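Local coordinates for protein 4-alpha-glucanotransferase (Corynebacterium glutamicum, PDB 5B68) that is an amylomaltase-family enzyme that pairs a TIM-barrel domain with an N-terminal beta-sandwich domain, at residues Tyr14-Ser19 / Asp33-Ile38; Thr18-Tyr23 / Gly480-Phe485; Val389-Gly394 / Ser426-His431; Gly412-Gly417 / Arg467-Pro472. One frame throughout, in Å; residues are numbered along the deposited sequence. Where two conformers were deposited one is given.

Contact 1. Residues Tyr14-Ser19 / Asp33-Ile38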
loop_
_atom_site.group_PDB
_atom_site.type_symbol
_atom_site.label_atom_id
_atom_site.label_comp_id
_atom_site.label_asym_id
_atom_site.label_seq_id
_atom_site.Cartn_x
_atom_site.Cartn_y
_atom_site.Cartn_z
ATOM N N TYR A 14 -22.798 -13.160 4.243
ATOM C CA TYR A 14 -22.059 -11.984 3.741
ATOM C C TYR A 14 -20.686 -11.762 4.323
ATOM O O TYR A 14 -20.041 -10.794 3.997
ATOM C CB TYR A 14 -22.951 -10.756 3.927
ATOM C CG TYR A 14 -24.058 -10.716 2.917
ATOM C CD1 TYR A 14 -23.836 -10.203 1.628
ATOM C CD2 TYR A 14 -25.336 -11.222 3.219
ATOM C CE1 TYR A 14 -24.844 -10.198 0.702
ATOM C CE2 TYR A 14 -26.349 -11.183 2.301
ATOM C CZ TYR A 14 -26.102 -10.674 1.048
ATOM O OH TYR A 14 -27.152 -10.656 0.163
ATOM N N GLY A 15 -20.218 -12.686 5.163
ATOM C CA GLY A 15 -18.910 -12.582 5.740
ATOM C C GLY A 15 -18.732 -11.460 6.746
ATOM O O GLY A 15 -17.606 -10.949 6.907
ATOM N N VAL A 16 -19.780 -11.154 7.505
ATOM C CA VAL A 16 -19.730 -10.086 8.455
ATOM C C VAL A 16 -19.584 -10.756 9.791
ATOM O O VAL A 16 -20.410 -11.610 10.152
ATOM C CB VAL A 16 -20.977 -9.225 8.419
ATOM C CG1 VAL A 16 -20.880 -8.101 9.468
ATOM C CG2 VAL A 16 -21.184 -8.650 7.016
ATOM N N ALA A 17 -18.517 -10.425 10.497
ATOM C CA ALA A 17 -18.260 -11.081 11.820
ATOM C C ALA A 17 -19.294 -10.628 12.838
ATOM O O ALA A 17 -19.632 -9.422 12.966
ATOM C CB ALA A 17 -16.865 -10.732 12.336
ATOM N N THR A 18 -19.755 -11.595 13.627
ATOM C CA THR A 18 -20.741 -11.288 14.721
ATOM C C THR A 18 -20.104 -11.125 16.105
ATOM O O THR A 18 -20.782 -10.775 17.089
ATOM C CB THR A 18 -21.793 -12.380 14.813
ATOM O OG1 THR A 18 -21.180 -13.628 15.150
ATOM C CG2 THR A 18 -22.548 -12.525 13.464
ATOM N N SER A 19 -18.823 -11.468 16.195
ATOM C CA SER A 19 -18.035 -11.122 17.382
ATOM C C SER A 19 -16.566 -11.088 17.006
ATOM O O SER A 19 -16.200 -11.589 15.964
ATOM C CB SER A 19 -18.224 -12.206 18.457
ATOM O OG SER A 19 -17.872 -13.477 17.930
ATOM N N ASP A 33 -27.332 -3.557 15.771
ATOM C CA ASP A 33 -27.337 -2.308 15.011
ATOM C C ASP A 33 -26.172 -2.262 14.036
ATOM O O ASP A 33 -26.301 -1.836 12.888
ATOM C CB ASP A 33 -27.236 -1.074 15.967
ATOM C CG ASP A 33 -27.439 0.215 15.279
ATOM O OD1 ASP A 33 -28.530 0.452 14.731
ATOM O OD2 ASP A 33 -26.494 1.024 15.221
ATOM N N THR A 34 -25.030 -2.707 14.501
ATOM C CA THR A 34 -23.807 -2.727 13.668
ATOM C C THR A 34 -23.988 -3.758 12.526
ATOM O O THR A 34 -23.623 -3.491 11.392
ATOM C CB THR A 34 -22.570 -3.038 14.524
ATOM O OG1 THR A 34 -22.274 -1.880 15.347
ATOM C CG2 THR A 34 -21.371 -3.432 13.604
ATOM N N LEU A 35 -24.518 -4.930 12.847
ATOM C CA LEU A 35 -24.705 -5.936 11.816
ATOM C C LEU A 35 -25.601 -5.399 10.702
ATOM O O LEU A 35 -25.286 -5.526 9.529
ATOM C CB LEU A 35 -25.294 -7.206 12.389
ATOM C CG LEU A 35 -24.346 -8.006 13.314
ATOM C CD1 LEU A 35 -25.089 -9.209 13.898
ATOM C CD2 LEU A 35 -22.998 -8.419 12.682
ATOM N N VAL A 36 -26.728 -4.842 11.095
ATOM C CA VAL A 36 -27.657 -4.288 10.135
ATOM C C VAL A 36 -27.010 -3.202 9.315
ATOM O O VAL A 36 -27.227 -3.155 8.080
ATOM C CB VAL A 36 -28.965 -3.807 10.860
ATOM C CG1 VAL A 36 -29.851 -3.027 9.938
ATOM C CG2 VAL A 36 -29.719 -4.998 11.449
ATOM N N LYS A 37 -26.270 -2.287 9.939
ATOM C CA LYS A 37 -25.715 -1.148 9.172
ATOM C C LYS A 37 -24.593 -1.611 8.208
ATOM O O LYS A 37 -24.473 -1.108 7.121
ATOM C CB LYS A 37 -25.156 -0.069 10.094
ATOM C CG LYS A 37 -26.295 0.703 10.721
ATOM C CD LYS A 37 -25.826 1.587 11.854
ATOM C CE LYS A 37 -26.935 2.582 12.197
ATOM N NZ LYS A 37 -26.633 3.159 13.557
ATOM N N ILE A 38 -23.815 -2.592 8.619
ATOM C CA ILE A 38 -22.766 -3.120 7.734
ATOM C C ILE A 38 -23.425 -3.939 6.619
ATOM O O ILE A 38 -23.057 -3.769 5.486
ATOM C CB ILE A 38 -21.729 -3.960 8.498
ATOM C CG1 ILE A 38 -21.021 -3.055 9.512
ATOM C CG2 ILE A 38 -20.691 -4.580 7.520
ATOM C CD1 ILE A 38 -20.397 -1.837 8.905
#
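Leu35 and Val16 carry most of this contact, with Ile38 as the third partner. Leu35 and Ile38 lie three residues apart on helix 32-41 and present neighbouring positions of one helix face to the loop 14-19. Val16 meets both. Its CG1 lies 3.9 Å from Leu35 CD2 and 4.0 Å from Ile38 CG2, while Val16 CG2 keeps 4.1 Å from the same Ile38 methyl. CG1 reaches Leu35 because it stands anti to the backbone N (chi1 179°), and the two side chains slide past each other in opposite directions.

Leu35 then continues along the loop. Its CD2 rests 3.5 Å from Ala17 O, an apolar approach to a carbonyl whose polar need is met by the hydroxyl of Thr481. Its other branch, CD1, comes within 4.2 Å of Thr18 CG2. One leucine therefore spans three consecutive loop residues, while Ile38 holds to Val16 alone and also packs against Val470 and Ile483 of the adjoining sheet.

The interface is largely apolar, with one carbonyl among the methyls. Gly15, with positive phi, ends helix 5-13 in a Schellman motif and turns the chain into the loop. Helix 32-41 thus packs on a helix-to-strand connection whose backbone also bonds strand 481-484, Gly15 with Arg484 and Ala17 with Tyr482, so that the N-terminal segment lines the edge of that antiparallel sheet.

Contact 2. Residues Thr18-Tyr23 / Gly480-Phe485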
loop_
_atom_site.group_PDB
_atom_site.type_symbol
_atom_site.label_atom_id
_atom_site.label_comp_id
_atom_site.label_asym_id
_atom_site.label_seq_id
_atom_site.Cartn_x
_atom_site.Cartn_y
_atom_site.Cartn_z
ATOM N N THR A 18 -19.755 -11.595 13.627
ATOM C CA THR A 18 -20.741 -11.288 14.721
ATOM C C THR A 18 -20.104 -11.125 16.105
ATOM O O THR A 18 -20.782 -10.775 17.089
ATOM C CB THR A 18 -21.793 -12.380 14.813
ATOM O OG1 THR A 18 -21.180 -13.628 15.150
ATOM C CG2 THR A 18 -22.548 -12.525 13.464
ATOM N N SER A 19 -18.823 -11.468 16.195
ATOM C CA SER A 19 -18.035 -11.122 17.382
ATOM C C SER A 19 -16.566 -11.088 17.006
ATOM O O SER A 19 -16.200 -11.589 15.964
ATOM C CB SER A 19 -18.224 -12.206 18.457
ATOM O OG SER A 19 -17.872 -13.477 17.930
ATOM N N TYR A 20 -15.729 -10.556 17.882
ATOM C CA TYR A 20 -14.269 -10.530 17.618
ATOM C C TYR A 20 -13.498 -10.331 18.928
ATOM O O TYR A 20 -14.107 -10.049 19.985
ATOM C CB TYR A 20 -13.938 -9.442 16.568
ATOM C CG TYR A 20 -14.304 -8.070 16.969
ATOM C CD1 TYR A 20 -13.410 -7.268 17.643
ATOM C CD2 TYR A 20 -15.563 -7.537 16.662
ATOM C CE1 TYR A 20 -13.760 -5.986 18.050
ATOM C CE2 TYR A 20 -15.899 -6.265 17.042
ATOM C CZ TYR A 20 -15.016 -5.506 17.743
ATOM O OH TYR A 20 -15.378 -4.267 18.137
ATOM N N THR A 21 -12.189 -10.451 18.840
ATOM C CA THR A 21 -11.343 -10.069 19.925
ATOM C C THR A 21 -10.638 -8.808 19.482
ATOM O O THR A 21 -10.177 -8.701 18.356
ATOM C CB THR A 21 -10.331 -11.153 20.269
ATOM O OG1 THR A 21 -11.034 -12.365 20.543
ATOM C CG2 THR A 21 -9.548 -10.747 21.492
ATOM N N ASP A 22 -10.607 -7.831 20.363
ATOM C CA ASP A 22 -9.991 -6.561 20.033
ATOM C C ASP A 22 -8.469 -6.633 20.127
ATOM O O ASP A 22 -7.892 -7.683 20.396
ATOM C CB ASP A 22 -10.541 -5.442 20.909
ATOM C CG ASP A 22 -10.202 -5.625 22.364
ATOM O OD1 ASP A 22 -9.367 -6.496 22.674
ATOM O OD2 ASP A 22 -10.777 -4.894 23.178
ATOM N N TYR A 23 -7.821 -5.515 19.840
ATOM C CA TYR A 23 -6.376 -5.440 19.896
ATOM C C TYR A 23 -5.829 -5.466 21.323
ATOM O O TYR A 23 -4.631 -5.543 21.527
ATOM C CB TYR A 23 -5.869 -4.242 19.101
ATOM C CG TYR A 23 -5.779 -4.493 17.612
ATOM C CD1 TYR A 23 -6.099 -5.718 17.072
ATOM C CD2 TYR A 23 -5.379 -3.495 16.752
ATOM C CE1 TYR A 23 -6.015 -5.941 15.724
ATOM C CE2 TYR A 23 -5.292 -3.716 15.397
ATOM C CZ TYR A 23 -5.613 -4.943 14.897
ATOM O OH TYR A 23 -5.522 -5.163 13.558
ATOM N N GLY A 480 -17.540 -1.055 15.342
ATOM C CA GLY A 480 -17.227 -1.793 14.130
ATOM C C GLY A 480 -17.195 -3.291 14.292
ATOM O O GLY A 480 -17.485 -3.888 15.365
ATOM N N THR A 481 -16.884 -3.913 13.156
ATOM C CA THR A 481 -16.699 -5.331 13.081
ATOM C C THR A 481 -15.826 -5.675 11.866
ATOM O O THR A 481 -15.429 -4.760 11.152
ATOM C CB THR A 481 -18.032 -6.071 13.030
ATOM O OG1 THR A 481 -17.769 -7.447 13.215
ATOM C CG2 THR A 481 -18.818 -5.846 11.756
ATOM N N TYR A 482 -15.534 -6.952 11.682
ATOM C CA TYR A 482 -14.721 -7.424 10.590
ATOM C C TYR A 482 -15.585 -7.849 9.423
ATOM O O TYR A 482 -16.614 -8.442 9.611
ATOM C CB TYR A 482 -13.864 -8.607 11.035
ATOM C CG TYR A 482 -12.670 -8.171 11.820
ATOM C CD1 TYR A 482 -11.578 -7.639 11.179
ATOM C CD2 TYR A 482 -12.660 -8.218 13.202
ATOM C CE1 TYR A 482 -10.494 -7.200 11.877
ATOM C CE2 TYR A 482 -11.573 -7.778 13.913
ATOM C CZ TYR A 482 -10.494 -7.270 13.239
ATOM O OH TYR A 482 -9.399 -6.831 13.908
ATOM N N ILE A 483 -15.151 -7.507 8.228
ATOM C CA ILE A 483 -15.694 -8.120 7.004
ATOM C C ILE A 483 -14.606 -8.926 6.369
ATOM O O ILE A 483 -13.469 -8.478 6.273
ATOM C CB ILE A 483 -16.274 -7.109 6.003
ATOM C CG1 ILE A 483 -15.272 -6.035 5.621
ATOM C CG2 ILE A 483 -17.513 -6.466 6.590
ATOM C CD1 ILE A 483 -15.866 -5.102 4.544
ATOM N N ARG A 484 -14.960 -10.131 5.957
ATOM C CA ARG A 484 -14.056 -11.108 5.331
ATOM C C ARG A 484 -13.912 -10.911 3.819
ATOM O O ARG A 484 -14.904 -10.612 3.148
ATOM C CB ARG A 484 -14.621 -12.514 5.659
ATOM C CG ARG A 484 -13.992 -13.714 4.981
ATOM C CD ARG A 484 -14.187 -15.056 5.706
ATOM N NE ARG A 484 -15.532 -15.437 6.163
ATOM C CZ ARG A 484 -16.562 -15.678 5.369
ATOM N NH1 ARG A 484 -16.438 -15.518 4.069
ATOM N NH2 ARG A 484 -17.709 -16.069 5.890
ATOM N N PHE A 485 -12.698 -11.129 3.274
ATOM C CA PHE A 485 -12.453 -11.118 1.842
ATOM C C PHE A 485 -11.984 -12.472 1.445
ATOM O O PHE A 485 -11.571 -13.286 2.287
ATOM C CB PHE A 485 -11.424 -10.039 1.447
ATOM C CG PHE A 485 -11.965 -8.651 1.638
ATOM C CD1 PHE A 485 -12.674 -8.046 0.617
ATOM C CD2 PHE A 485 -11.793 -7.947 2.820
ATOM C CE1 PHE A 485 -13.223 -6.798 0.807
ATOM C CE2 PHE A 485 -12.384 -6.682 2.999
ATOM C CZ PHE A 485 -13.105 -6.120 1.974
HETATM O O HOH W 1 -18.325 -3.472 17.759
HETATM O O HOH W 2 -7.559 -5.215 12.027
#
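Tyr20 meets Tyr482 where a two-stranded antiparallel sheet, made by strands 19-21 and 27-29, packs against strand 481-484, an outermost strand of a separate four-stranded antiparallel sheet. The touching parts of the two chains run crosswise, and the side chains of Tyr20 and Tyr482 carry most of the contact. The two tyrosines form an offset edge-to-face pair: the edge of Tyr482 is turned toward the face of Tyr20, with ring centres 5.8 Å apart and planes at 82°.

Tyr20 CG sits between the backbone N and the carbonyl carbon (chi1 61°), the crowded position, which sets it 4.1 Å from both CD2 and CE2 of Tyr482. Tyr482 CG stands anti to its carbonyl carbon (chi1 -78°), and beyond it the ring offers those two carbons as its edge. Tyr20 CB lies near the plane of the Tyr482 ring, 3.8 Å from CD2. The far part of the Tyr20 ring reaches the start of the other segment, where its CE2 is 3.3 Å from Gly480 O and its CD2 passes Thr481 OG1; that hydroxyl is bound to Ala17 O. Phe469, on the strand beside 481-484, makes edge-to-face pairs with both tyrosines and completes an aromatic cluster.

At the exposed end, the poorly ordered Tyr23 brings its CE1 to 3.9 Å from Tyr482 OH. At the more buried end a water, at the edge of the Tyr20 ring and in its plane, accepts from Tyr20 OH at 3.1 Å and donates to Gly480 O at 2.6 Å.

Contact 3. Residues Val389-Gly394 / Ser426-His431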
loop_
_atom_site.group_PDB
_atom_site.type_symbol
_atom_site.label_atom_id
_atom_site.label_comp_id
_atom_site.label_asym_id
_atom_site.label_seq_id
_atom_site.Cartn_x
_atom_site.Cartn_y
_atom_site.Cartn_z
ATOM N N VAL A 389 -3.177 1.334 2.258
ATOM C CA VAL A 389 -4.323 0.442 2.488
ATOM C C VAL A 389 -5.582 0.873 1.708
ATOM O O VAL A 389 -6.439 0.058 1.395
ATOM C CB VAL A 389 -4.803 0.385 3.980
ATOM C CG1 VAL A 389 -5.604 -0.906 4.146
ATOM C CG2 VAL A 389 -3.672 0.378 4.926
ATOM N N GLY A 390 -5.707 2.164 1.488
ATOM C CA GLY A 390 -6.958 2.662 0.957
ATOM C C GLY A 390 -6.897 4.099 0.545
ATOM O O GLY A 390 -5.856 4.696 0.455
ATOM N N VAL A 391 -8.065 4.621 0.227
ATOM C CA VAL A 391 -8.158 5.917 -0.486
ATOM C C VAL A 391 -9.037 6.871 0.287
ATOM O O VAL A 391 -9.824 6.456 1.115
ATOM C CB VAL A 391 -8.702 5.768 -1.917
ATOM C CG1 VAL A 391 -7.814 4.873 -2.774
ATOM C CG2 VAL A 391 -10.160 5.274 -1.942
ATOM N N HIS A 392 -8.940 8.136 -0.082
ATOM C CA HIS A 392 -9.725 9.214 0.512
ATOM C C HIS A 392 -11.190 9.031 0.083
ATOM O O HIS A 392 -11.436 8.776 -1.082
ATOM C CB HIS A 392 -9.218 10.542 0.013
ATOM C CG HIS A 392 -9.740 11.713 0.778
ATOM N ND1 HIS A 392 -11.036 12.129 0.686
ATOM C CD2 HIS A 392 -9.130 12.574 1.636
ATOM C CE1 HIS A 392 -11.217 13.199 1.445
ATOM N NE2 HIS A 392 -10.070 13.497 2.019
ATOM N N PRO A 393 -12.151 9.098 1.046
ATOM C CA PRO A 393 -13.583 8.813 0.779
ATOM C C PRO A 393 -14.321 9.721 -0.252
ATOM O O PRO A 393 -15.324 9.325 -0.839
ATOM C CB PRO A 393 -14.232 8.970 2.146
ATOM C CG PRO A 393 -13.291 9.842 2.931
ATOM C CD PRO A 393 -11.918 9.352 2.476
ATOM N N GLY A 394 -13.845 10.922 -0.459
ATOM C CA GLY A 394 -14.475 11.807 -1.461
ATOM C C GLY A 394 -13.689 11.947 -2.736
ATOM O O GLY A 394 -13.891 12.890 -3.456
ATOM N N SER A 426 -10.783 6.132 7.744
ATOM C CA SER A 426 -11.713 6.848 6.885
ATOM C C SER A 426 -11.898 6.284 5.472
ATOM O O SER A 426 -12.708 6.752 4.726
ATOM C CB SER A 426 -11.342 8.323 6.819
ATOM O OG SER A 426 -10.397 8.543 5.817
ATOM N N GLN A 427 -11.165 5.246 5.135
ATOM C CA GLN A 427 -11.206 4.721 3.781
ATOM C C GLN A 427 -12.458 3.904 3.492
ATOM O O GLN A 427 -12.904 3.188 4.350
ATOM C CB GLN A 427 -9.966 3.878 3.548
ATOM C CG GLN A 427 -8.677 4.622 3.826
ATOM C CD GLN A 427 -7.657 3.754 4.490
ATOM O OE1 GLN A 427 -7.928 2.615 4.800
ATOM N NE2 GLN A 427 -6.470 4.276 4.682
ATOM N N PRO A 428 -12.984 3.969 2.274
ATOM C CA PRO A 428 -14.068 3.045 1.935
ATOM C C PRO A 428 -13.519 1.671 1.560
ATOM O O PRO A 428 -12.581 1.589 0.779
ATOM C CB PRO A 428 -14.745 3.735 0.745
ATOM C CG PRO A 428 -13.665 4.477 0.058
ATOM C CD PRO A 428 -12.714 4.895 1.169
ATOM N N PRO A 429 -14.072 0.591 2.113
ATOM C CA PRO A 429 -13.476 -0.703 1.785
ATOM C C PRO A 429 -13.953 -1.203 0.449
ATOM O O PRO A 429 -15.015 -0.865 -0.015
ATOM C CB PRO A 429 -13.986 -1.593 2.888
ATOM C CG PRO A 429 -15.296 -1.004 3.304
ATOM C CD PRO A 429 -15.093 0.470 3.163
ATOM N N TRP A 430 -13.240 -2.176 -0.083
ATOM C CA TRP A 430 -13.748 -2.918 -1.209
ATOM C C TRP A 430 -15.053 -3.583 -0.777
ATOM O O TRP A 430 -15.222 -3.949 0.358
ATOM C CB TRP A 430 -12.816 -4.065 -1.564
ATOM C CG TRP A 430 -11.473 -3.772 -2.107
ATOM C CD1 TRP A 430 -10.297 -4.193 -1.599
ATOM C CD2 TRP A 430 -11.155 -3.096 -3.325
ATOM N NE1 TRP A 430 -9.258 -3.796 -2.386
ATOM C CE2 TRP A 430 -9.757 -3.122 -3.461
ATOM C CE3 TRP A 430 -11.907 -2.459 -4.301
ATOM C CZ2 TRP A 430 -9.107 -2.536 -4.527
ATOM C CZ3 TRP A 430 -11.257 -1.882 -5.356
ATOM C CH2 TRP A 430 -9.874 -1.918 -5.459
ATOM N N HIS A 431 -15.969 -3.727 -1.713
ATOM C CA HIS A 431 -17.098 -4.578 -1.518
ATOM C C HIS A 431 -16.618 -6.018 -1.845
ATOM O O HIS A 431 -16.190 -6.260 -2.980
ATOM C CB HIS A 431 -18.234 -4.152 -2.482
ATOM C CG HIS A 431 -19.490 -4.910 -2.252
ATOM N ND1 HIS A 431 -20.660 -4.343 -1.799
ATOM C CD2 HIS A 431 -19.719 -6.238 -2.304
ATOM C CE1 HIS A 431 -21.553 -5.297 -1.598
ATOM N NE2 HIS A 431 -21.017 -6.449 -1.940
HETATM O O HOH W 3 -10.082 2.415 0.341
#
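Val391 and Gln427 bring two irregular segments together, their CA atoms 5.4 Å apart. Gly390-Val391 and Gln427-Pro428 are extended, yet they do not pair as strands. Gln427 CA approaches Val391 O at 3.5 Å in a CA-H...O contact, and a water bridges the two chains, accepting from Val391 N at 3.0 Å and donating to Pro428 O at 2.7 Å. The same Pro428 oxygen is also hydrogen-bonded to a bound glycerol.

The Gln427 side chain follows the first segment toward its start. CB and CG pass Val391 O, and a bend at chi2 (141°) puts CD 3.8 Å from Gly390 CA. OE1 faces Val389 CB at 3.9 Å; this buried oxygen has no polar partner in the model. Pro428 packs from its CD, which lies 3.3 Å from Val391 O and 4.0 Å from Val391 CG2, the two side chains crossing at about a right angle. Further along, the ring of Pro393 lies against Ser426 O, an oxygen bound to Arg473.

Glycerol lies beside Gly390 and 2-[bis-(2-hydroxy-ethyl)-amino]-2-hydroxymethyl-propane-1,3-diol beside Val389; both probably come from the crystallisation liquor but may mark a pocket at this loop pair. Residues 389-394 follow barrel strand 382-387, at the C-terminal end of the strands, where TIM barrels carry their active-site loops.

Contact 4. Residues Gly412-Gly417 / Arg467-Pro472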
loop_
_atom_site.group_PDB
_atom_site.type_symbol
_atom_site.label_atom_id
_atom_site.label_comp_id
_atom_site.label_asym_id
_atom_site.label_seq_id
_atom_site.Cartn_x
_atom_site.Cartn_y
_atom_site.Cartn_z
ATOM N N GLY A 412 -10.829 0.804 9.621
ATOM C CA GLY A 412 -10.023 1.246 10.757
ATOM C C GLY A 412 -9.469 0.113 11.556
ATOM O O GLY A 412 -9.054 -0.908 11.002
ATOM N N ALA A 413 -9.467 0.294 12.866
ATOM C CA ALA A 413 -8.844 -0.657 13.771
ATOM C C ALA A 413 -9.603 -0.708 15.120
ATOM O O ALA A 413 -10.114 0.293 15.586
ATOM C CB ALA A 413 -7.425 -0.240 13.963
ATOM N N PRO A 414 -9.776 -1.912 15.700
ATOM C CA PRO A 414 -10.577 -1.934 16.914
ATOM C C PRO A 414 -9.718 -1.346 18.051
ATOM O O PRO A 414 -8.484 -1.235 17.886
ATOM C CB PRO A 414 -10.850 -3.418 17.179
ATOM C CG PRO A 414 -9.783 -4.143 16.424
ATOM C CD PRO A 414 -9.322 -3.243 15.290
ATOM N N PRO A 415 -10.331 -1.140 19.196
ATOM C CA PRO A 415 -9.674 -0.504 20.326
ATOM C C PRO A 415 -8.453 -1.285 20.776
ATOM O O PRO A 415 -8.361 -2.490 20.647
ATOM C CB PRO A 415 -10.757 -0.510 21.391
ATOM C CG PRO A 415 -12.013 -0.394 20.617
ATOM C CD PRO A 415 -11.791 -1.117 19.325
ATOM N N ASP A 416 -7.503 -0.517 21.281
ATOM C CA ASP A 416 -6.105 -0.848 21.437
ATOM C C ASP A 416 -5.760 -0.587 22.875
ATOM O O ASP A 416 -6.521 0.077 23.567
ATOM C CB ASP A 416 -5.301 0.158 20.630
ATOM C CG ASP A 416 -4.311 -0.474 19.724
ATOM O OD1 ASP A 416 -4.229 -1.712 19.698
ATOM O OD2 ASP A 416 -3.605 0.278 19.036
ATOM N N GLY A 417 -4.641 -1.121 23.348
ATOM C CA GLY A 417 -4.173 -0.694 24.648
ATOM C C GLY A 417 -3.861 0.787 24.539
ATOM O O GLY A 417 -4.320 1.584 25.354
ATOM N N ARG A 467 -9.234 -9.705 5.810
ATOM C CA ARG A 467 -10.375 -9.108 6.428
ATOM C C ARG A 467 -10.054 -7.647 6.743
ATOM O O ARG A 467 -8.867 -7.275 6.877
ATOM C CB ARG A 467 -10.707 -9.907 7.724
ATOM C CG ARG A 467 -9.638 -9.743 8.792
ATOM C CD ARG A 467 -9.852 -10.705 9.944
ATOM N NE ARG A 467 -9.515 -12.082 9.610
ATOM C CZ ARG A 467 -8.670 -12.839 10.309
ATOM N NH1 ARG A 467 -8.425 -14.057 9.916
ATOM N NH2 ARG A 467 -8.032 -12.358 11.367
ATOM N N LEU A 468 -11.070 -6.815 6.892
ATOM C CA LEU A 468 -10.862 -5.444 7.340
ATOM C C LEU A 468 -11.758 -5.207 8.489
ATOM O O LEU A 468 -12.909 -5.621 8.456
ATOM C CB LEU A 468 -11.201 -4.439 6.239
ATOM C CG LEU A 468 -10.139 -4.362 5.116
ATOM C CD1 LEU A 468 -10.677 -3.523 3.962
ATOM C CD2 LEU A 468 -8.795 -3.853 5.587
ATOM N N PHE A 469 -11.295 -4.446 9.446
ATOM C CA PHE A 469 -12.159 -3.863 10.466
ATOM C C PHE A 469 -12.802 -2.625 9.947
ATOM O O PHE A 469 -12.097 -1.734 9.536
ATOM C CB PHE A 469 -11.358 -3.551 11.717
ATOM C CG PHE A 469 -12.205 -3.212 12.884
ATOM C CD1 PHE A 469 -12.864 -4.208 13.605
ATOM C CD2 PHE A 469 -12.392 -1.898 13.246
ATOM C CE1 PHE A 469 -13.691 -3.872 14.677
ATOM C CE2 PHE A 469 -13.223 -1.558 14.309
ATOM C CZ PHE A 469 -13.864 -2.529 15.027
ATOM N N VAL A 470 -14.126 -2.601 9.945
ATOM C CA VAL A 470 -14.912 -1.500 9.410
ATOM C C VAL A 470 -15.970 -1.069 10.414
ATOM O O VAL A 470 -16.509 -1.910 11.159
ATOM C CB VAL A 470 -15.629 -1.891 8.067
ATOM C CG1 VAL A 470 -14.597 -2.159 6.994
ATOM C CG2 VAL A 470 -16.509 -3.108 8.205
ATOM N N MET A 471 -16.366 0.198 10.324
ATOM C CA MET A 471 -17.419 0.735 11.153
ATOM C C MET A 471 -18.376 1.486 10.269
ATOM O O MET A 471 -17.994 1.931 9.205
ATOM C CB MET A 471 -16.793 1.664 12.196
ATOM C CG MET A 471 -16.160 2.894 11.556
ATOM S SD MET A 471 -14.800 3.564 12.512
ATOM C CE MET A 471 -13.623 2.245 12.179
ATOM N N PRO A 472 -19.672 1.564 10.647
ATOM C CA PRO A 472 -20.569 2.410 9.854
ATOM C C PRO A 472 -19.975 3.810 9.791
ATOM O O PRO A 472 -19.388 4.286 10.769
ATOM C CB PRO A 472 -21.854 2.402 10.676
ATOM C CG PRO A 472 -21.808 1.151 11.437
ATOM C CD PRO A 472 -20.378 0.895 11.770
HETATM O O HOH W 4 -8.777 -3.043 9.238
#
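Gly412 N donates to Phe469 O at 2.8 Å with an N-H...O angle of 164°, the direct hydrogen bond between these two antiparallel segments. Between Gly412 O and Phe469 N stands a water, donating to Gly412 O at 2.8 Å and accepting from Phe469 N at 2.9 Å. The backbone N and O of both residues are therefore each held, two of them directly and two through the water.

Beyond this point strand 409-413 ends and the chain passes over the Phe469 ring. Phe469 CG is anti to the backbone N (chi1 -169°), which places it beside Pro414 CD, 3.8 Å away, and the rest of the ring lies against Ala413 and Pro414. Pro414 spreads over one face. Its CB makes a CH-pi contact 3.9 Å from the ring centroid and 18° off the normal, and its N lies above the plane, offset toward the rim. Ala413 C approaches CD2 of the ring at 3.6 Å. The proline thereby joins the aromatic cluster to which Phe469 belongs.

Met471, two residues along the strand, adds its terminal methyl, CE, 4.0 Å from Gly412 CA, where the glycine has no side chain in the way. The chemistry therefore divides in two: one direct and one water-mediated backbone link join the strands, and proline-aromatic packing takes over where the loop departs, holding it by dispersion and CH-pi attraction.

In the fold
Contacts 1, 2 and 4 cluster on one side of the chain's centre, their centres about 7 to 13 Å apart; contact 3 lies deeper, its centre about 13 Å from that of contact 4. The four-stranded antiparallel sheet unites them: strands 409-413 and 467-472 meet in contact 4, and neighbouring strand 481-484 receives the N-terminal residues in contact 2. Contact 1 shares Thr18 and Ser19 with contact 2. In the chain contact 1 closes first, while contacts 3 and 4 interleave inside the long loop closed by contact 2. Ile38 and Pro429 both pack on Val470, while Tyr20 meets Phe469, whose side chain leaves the same strand on the other face.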